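Local coordinates for adenine phosphoribosyltransferase, putative (Trypanosoma brucei brucei, PDB 5VN4) that catalyses the reversible transfer of a phosphoribosyl group to adenine, yielding AMP and pyrophosphate in purine salvage, and works as a homodimer, at the interface of chains A and B. Residues are numbered along the deposited sequence; one frame, centred on the assembly and turned at random. Chains: chain A/B, Adenine phosphoribosyltransferase, putative.

Contact 1: the interface of chains A and B. Residues chain A 106-108, 140, 143; chain B 54-55, 57-58.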
loop_
_atom_site.group_PDB
_atom_site.type_symbol
_atom_site.label_atom_id
_atom_site.label_comp_id
_atom_site.label_asym_id
_atom_site.label_seq_id
_atom_site.Cartn_x
_atom_site.Cartn_y
_atom_site.Cartn_z
ATOM N N PHE A 106 4.382 11.327 -0.253
ATOM C CA PHE A 106 4.605 9.939 -0.627
ATOM C C PHE A 106 4.198 9.780 -2.085
ATOM O O PHE A 106 3.043 10.031 -2.446
ATOM C CB PHE A 106 3.833 8.959 0.253
ATOM C CG PHE A 106 4.075 7.541 -0.143
ATOM C CD1 PHE A 106 5.315 6.959 0.066
ATOM C CD2 PHE A 106 3.097 6.811 -0.787
ATOM C CE1 PHE A 106 5.560 5.654 -0.324
ATOM C CE2 PHE A 106 3.332 5.508 -1.175
ATOM C CZ PHE A 106 4.566 4.931 -0.947
ATOM N N VAL A 107 5.154 9.388 -2.922
ATOM C CA VAL A 107 4.985 9.309 -4.370
ATOM C C VAL A 107 4.877 7.839 -4.767
ATOM O O VAL A 107 5.682 7.008 -4.324
ATOM C CB VAL A 107 6.170 9.983 -5.083
ATOM C CG1 VAL A 107 6.099 9.781 -6.589
ATOM C CG2 VAL A 107 6.227 11.464 -4.732
ATOM N N LEU A 108 3.897 7.520 -5.608
ATOM C CA LEU A 108 3.628 6.141 -5.999
ATOM C C LEU A 108 4.477 5.731 -7.194
ATOM O O LEU A 108 4.484 6.412 -8.223
ATOM C CB LEU A 108 2.152 5.966 -6.362
ATOM C CG LEU A 108 1.115 6.536 -5.403
ATOM C CD1 LEU A 108 -0.273 6.133 -5.861
ATOM C CD2 LEU A 108 1.390 6.072 -3.991
ATOM N N ARG A 140 4.427 9.418 -11.767
ATOM C CA ARG A 140 3.791 10.604 -12.326
ATOM C C ARG A 140 4.851 11.652 -12.645
ATOM O O ARG A 140 5.691 11.964 -11.797
ATOM C CB ARG A 140 2.811 11.172 -11.295
ATOM C CG ARG A 140 1.726 12.072 -11.851
ATOM C CD ARG A 140 0.756 12.505 -10.749
ATOM N NE ARG A 140 1.421 13.310 -9.725
ATOM C CZ ARG A 140 1.711 14.602 -9.865
ATOM N NH1 ARG A 140 1.393 15.241 -10.984
ATOM N NH2 ARG A 140 2.322 15.258 -8.889
ATOM N N SER A 143 5.895 14.830 -10.061
ATOM C CA SER A 143 5.792 14.514 -8.642
ATOM C C SER A 143 7.072 14.817 -7.878
ATOM O O SER A 143 7.023 14.993 -6.656
ATOM C CB SER A 143 5.370 13.056 -8.449
ATOM O OG SER A 143 6.226 12.174 -9.159
ATOM N N GLY B 54 -2.636 9.318 -6.091
ATOM C CA GLY B 54 -1.301 9.849 -5.872
ATOM C C GLY B 54 -1.283 11.317 -5.489
ATOM O O GLY B 54 -0.371 11.770 -4.795
ATOM N N ASN B 55 -2.280 12.084 -5.931
ATOM C CA ASN B 55 -2.339 13.475 -5.505
ATOM C C ASN B 55 -2.706 13.609 -4.033
ATOM O O ASN B 55 -2.344 14.610 -3.407
ATOM C CB ASN B 55 -3.277 14.267 -6.413
ATOM C CG ASN B 55 -2.718 14.422 -7.816
ATOM O OD1 ASN B 55 -1.551 14.785 -7.994
ATOM N ND2 ASN B 55 -3.531 14.114 -8.816
ATOM N N THR B 57 -1.719 11.131 -1.664
ATOM C CA THR B 57 -0.553 10.684 -0.904
ATOM C C THR B 57 0.592 11.683 -0.989
ATOM O O THR B 57 1.427 11.744 -0.080
ATOM C CB THR B 57 -0.099 9.282 -1.335
ATOM O OG1 THR B 57 0.343 9.304 -2.699
ATOM C CG2 THR B 57 -1.242 8.287 -1.182
ATOM N N GLU B 58 0.636 12.486 -2.053
ATOM C CA GLU B 58 1.673 13.505 -2.173
ATOM C C GLU B 58 1.427 14.720 -1.290
ATOM O O GLU B 58 2.296 15.596 -1.218
ATOM C CB GLU B 58 1.840 13.943 -3.632
ATOM C CG GLU B 58 2.519 12.892 -4.492
ATOM C CD GLU B 58 2.542 13.255 -5.964
ATOM O OE1 GLU B 58 2.455 12.337 -6.810
ATOM O OE2 GLU B 58 2.653 14.457 -6.286
HETATM O O HOH W 1 2.260 9.728 -6.770
HETATM O O HOH W 2 4.908 15.430 -4.968
#
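Strand 106-109 of chain A meets the short helix 54-57 of chain B at the dimer interface of this type I phosphoribosyltransferase, with strand 138-140 of chain A supplying an arginine beside them. A:Phe106 and B:Thr57 are joined twice. The backbone N of A:Phe106 donates to the carbonyl O of B:Thr57 (3.0 Å, 162° at the hydrogen), reaching it from above the carbonyl plane. In return, OG1 of B:Thr57 donates to the carbonyl O of A:Phe106 at 2.8 Å. That hydroxyl sits in the crowded position between its own backbone N and carbonyl carbon (chi1 64°), which turns it toward the strand. CD2 of A:Leu108 packs against OG1 of B:Thr57 at 3.6 Å.

The ionic part is a side-on, two-nitrogen grip by A:Arg140 on the carboxylate of B:Glu58. NE of A:Arg140 donates to OE1 of B:Glu58 at 3.2 Å. NH2 of A:Arg140 donates to OE2 of B:Glu58 at 2.7 Å, and each oxygen uses its syn lone pair. The planes lie 25° apart, so the pairing is nearly coplanar. A bend at chi3 shapes the arginine, while B:Glu58 runs extended beyond CG. OD1 of B:Asn55 lies 3.7 Å above the guanidinium plane of A:Arg140, over its centre, where its partial charge may favour the cation. Water 1 bridges OE1 of B:Glu58 to the N of A:Leu108, and water 2 links OE2 to the O of A:Ser143. The acid thus has both oxygens held by arginine and water. The site ties the end of helix 54-57 and the residue after it to two strands and a nearby loop of the other subunit, helping to hold the dimer.

Contact 2: the interface of chains A and B. Residues chain A 67, 93, 96-97, 100-101; chain B 63, 67, 93, 96-97, 100-101.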
loop_
_atom_site.group_PDB
_atom_site.type_symbol
_atom_site.label_atom_id
_atom_site.label_comp_id
_atom_site.label_asym_id
_atom_site.label_seq_id
_atom_site.Cartn_x
_atom_site.Cartn_y
_atom_site.Cartn_z
ATOM N N ARG A 67 8.254 2.318 11.478
ATOM C CA ARG A 67 7.959 3.737 11.335
ATOM C C ARG A 67 8.948 4.573 12.134
ATOM O O ARG A 67 9.555 5.517 11.609
ATOM C CB ARG A 67 6.526 3.990 11.814
ATOM C CG ARG A 67 5.969 5.374 11.513
ATOM C CD ARG A 67 6.158 6.392 12.641
ATOM N NE ARG A 67 5.866 5.894 13.986
ATOM C CZ ARG A 67 4.675 5.926 14.585
ATOM N NH1 ARG A 67 3.604 6.400 13.960
ATOM N NH2 ARG A 67 4.560 5.465 15.822
ATOM N N LEU A 93 2.604 -0.162 1.816
ATOM C CA LEU A 93 2.267 -0.458 3.205
ATOM C C LEU A 93 3.183 0.239 4.198
ATOM O O LEU A 93 2.818 0.366 5.377
ATOM C CB LEU A 93 2.370 -1.964 3.438
ATOM C CG LEU A 93 1.369 -2.815 2.657
ATOM C CD1 LEU A 93 1.804 -4.273 2.609
ATOM C CD2 LEU A 93 -0.014 -2.691 3.294
ATOM N N PRO A 96 3.803 5.529 3.489
ATOM C CA PRO A 96 2.930 6.612 3.978
ATOM C C PRO A 96 3.056 6.910 5.461
ATOM O O PRO A 96 3.038 8.087 5.843
ATOM C CB PRO A 96 1.527 6.128 3.592
ATOM C CG PRO A 96 1.758 5.324 2.361
ATOM C CD PRO A 96 3.051 4.587 2.640
ATOM N N MET A 97 3.180 5.891 6.316
ATOM C CA MET A 97 3.269 6.170 7.748
ATOM C C MET A 97 4.562 6.895 8.100
ATOM O O MET A 97 4.609 7.618 9.100
ATOM C CB MET A 97 3.118 4.887 8.567
ATOM C CG MET A 97 4.297 3.917 8.452
ATOM S SD MET A 97 3.912 2.347 9.247
ATOM C CE MET A 97 5.413 1.445 8.887
ATOM N N VAL A 100 4.115 10.768 6.469
ATOM C CA VAL A 100 3.239 11.680 7.192
ATOM C C VAL A 100 3.964 12.305 8.379
ATOM O O VAL A 100 3.793 13.497 8.658
ATOM C CB VAL A 100 1.902 11.008 7.564
ATOM C CG1 VAL A 100 2.091 9.949 8.636
ATOM C CG2 VAL A 100 0.883 12.055 7.995
ATOM N N GLU A 101 4.801 11.533 9.078
ATOM C CA GLU A 101 5.515 12.097 10.221
ATOM C C GLU A 101 6.632 13.033 9.788
ATOM O O GLU A 101 6.966 13.975 10.515
ATOM C CB GLU A 101 6.097 10.989 11.096
ATOM C CG GLU A 101 5.089 9.969 11.573
ATOM C CD GLU A 101 3.988 10.574 12.408
ATOM O OE1 GLU A 101 4.200 11.643 13.025
ATOM O OE2 GLU A 101 2.899 9.969 12.447
ATOM N N MET B 63 -3.048 13.645 4.113
ATOM C CA MET B 63 -2.833 12.306 4.662
ATOM C C MET B 63 -2.954 12.317 6.182
ATOM O O MET B 63 -3.572 11.423 6.771
ATOM C CB MET B 63 -1.476 11.766 4.211
ATOM C CG MET B 63 -1.425 11.442 2.733
ATOM S SD MET B 63 -2.407 9.977 2.309
ATOM C CE MET B 63 -1.320 8.653 2.856
ATOM N N ARG B 67 -5.726 10.280 8.422
ATOM C CA ARG B 67 -5.324 9.431 9.535
ATOM C C ARG B 67 -5.964 9.898 10.836
ATOM O O ARG B 67 -6.551 9.102 11.575
ATOM C CB ARG B 67 -3.805 9.445 9.658
ATOM C CG ARG B 67 -3.327 8.552 10.765
ATOM C CD ARG B 67 -1.943 8.904 11.180
ATOM N NE ARG B 67 -1.867 10.233 11.776
ATOM C CZ ARG B 67 -0.732 10.759 12.208
ATOM N NH1 ARG B 67 0.385 10.057 12.103
ATOM N NH2 ARG B 67 -0.709 11.971 12.738
ATOM N N LEU B 93 -2.526 2.145 1.135
ATOM C CA LEU B 93 -1.939 3.461 1.373
ATOM C C LEU B 93 -2.519 4.154 2.594
ATOM O O LEU B 93 -1.895 5.085 3.112
ATOM C CB LEU B 93 -2.172 4.363 0.158
ATOM C CG LEU B 93 -1.492 3.907 -1.128
ATOM C CD1 LEU B 93 -2.129 4.599 -2.330
ATOM C CD2 LEU B 93 0.008 4.173 -1.062
ATOM N N PRO B 96 -2.565 1.255 7.084
ATOM C CA PRO B 96 -1.457 1.122 8.048
ATOM C C PRO B 96 -1.241 2.331 8.945
ATOM O O PRO B 96 -1.019 2.156 10.150
ATOM C CB PRO B 96 -0.251 0.817 7.150
ATOM C CG PRO B 96 -0.852 0.082 6.015
ATOM C CD PRO B 96 -2.153 0.789 5.745
ATOM N N MET B 97 -1.308 3.553 8.407
ATOM C CA MET B 97 -1.048 4.709 9.259
ATOM C C MET B 97 -2.112 4.857 10.335
ATOM O O MET B 97 -1.820 5.366 11.423
ATOM C CB MET B 97 -0.898 5.990 8.441
ATOM C CG MET B 97 -2.171 6.472 7.789
ATOM S SD MET B 97 -1.831 7.814 6.633
ATOM C CE MET B 97 -3.486 8.106 6.006
ATOM N N VAL B 100 -1.448 1.678 12.985
ATOM C CA VAL B 100 -0.321 1.855 13.898
ATOM C C VAL B 100 -0.698 2.767 15.058
ATOM O O VAL B 100 -0.304 2.525 16.202
ATOM C CB VAL B 100 0.954 2.322 13.165
ATOM C CG1 VAL B 100 1.401 1.282 12.169
ATOM C CG2 VAL B 100 0.760 3.672 12.497
ATOM N N GLU B 101 -1.473 3.827 14.788
ATOM C CA GLU B 101 -1.863 4.744 15.855
ATOM C C GLU B 101 -2.880 4.112 16.794
ATOM O O GLU B 101 -2.858 4.372 18.002
ATOM C CB GLU B 101 -2.404 6.050 15.272
ATOM C CG GLU B 101 -1.368 6.848 14.510
ATOM C CD GLU B 101 -0.120 7.103 15.337
ATOM O OE1 GLU B 101 -0.245 7.474 16.523
ATOM O OE2 GLU B 101 0.988 6.914 14.813
HETATM O O HOH W 3 2.315 9.605 15.313
HETATM O O HOH W 4 1.698 12.645 13.972
#
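Charged contacts gather at one end of this patch, where helix 95-102 of each subunit meets its counterpart and the arginine of the partner's long helix. NH1 of B:Arg67 donates to OE2 of A:Glu101 at 2.5 Å, bent to 137° at the hydrogen and entering from above the carboxylate plane. The twin differs: NH1 of A:Arg67 meets OE2 of B:Glu101 nearly along its C-O axis at 2.8 Å, with 159° at the hydrogen. Both acceptors lie in the plane of their guanidinium. A:Arg67 bends at chi2 and chi3, whereas B:Arg67 bends at chi3 alone, so the two arginines reach equivalent acids by different paths.

Water completes the polar cluster. Water 3 bridges OE2 of A:Glu101 and OE2 of B:Glu101, which stand 4.3 Å apart; together with the arginines it probably eases their repulsion. Water 4 joins NH2 of B:Arg67 to OE1 of A:Glu101.

Apolar packing flanks the charged cluster. The proline rings cross the leucines obliquely, CG of A:Pro96 lying 4.0 Å from CD2 of B:Leu93, with the reciprocal pair alike. CE of B:Met63 touches CB of A:Pro96 at 3.9 Å. The methionines approach each other with CB of A:Met97 4.2 Å from CB of B:Met97. SD of A:Met97 crosses B:Val100 at CG1. This patch joins the two helices about the twofold and helps hold the homodimer together.

Contact 1 and contact 2 belong to one continuous, two-fold symmetric interface, the centres of their C-alpha atoms lying about 14 Å apart. They share no residue, but the chain connects them: in chain A, helix 95-102 of contact 2 leads within a few residues into strand 106-109 of contact 1, and in chain B the short helix 54-57 is followed closely by helix 60-74. Contact 2 sets helix 95-102 of both chains against each other and holds both twins of its ion pair, whereas contact 1 pairs a strand with a helix and recurs with the chains exchanged. Together they probably fix the relative orientation of the subunits.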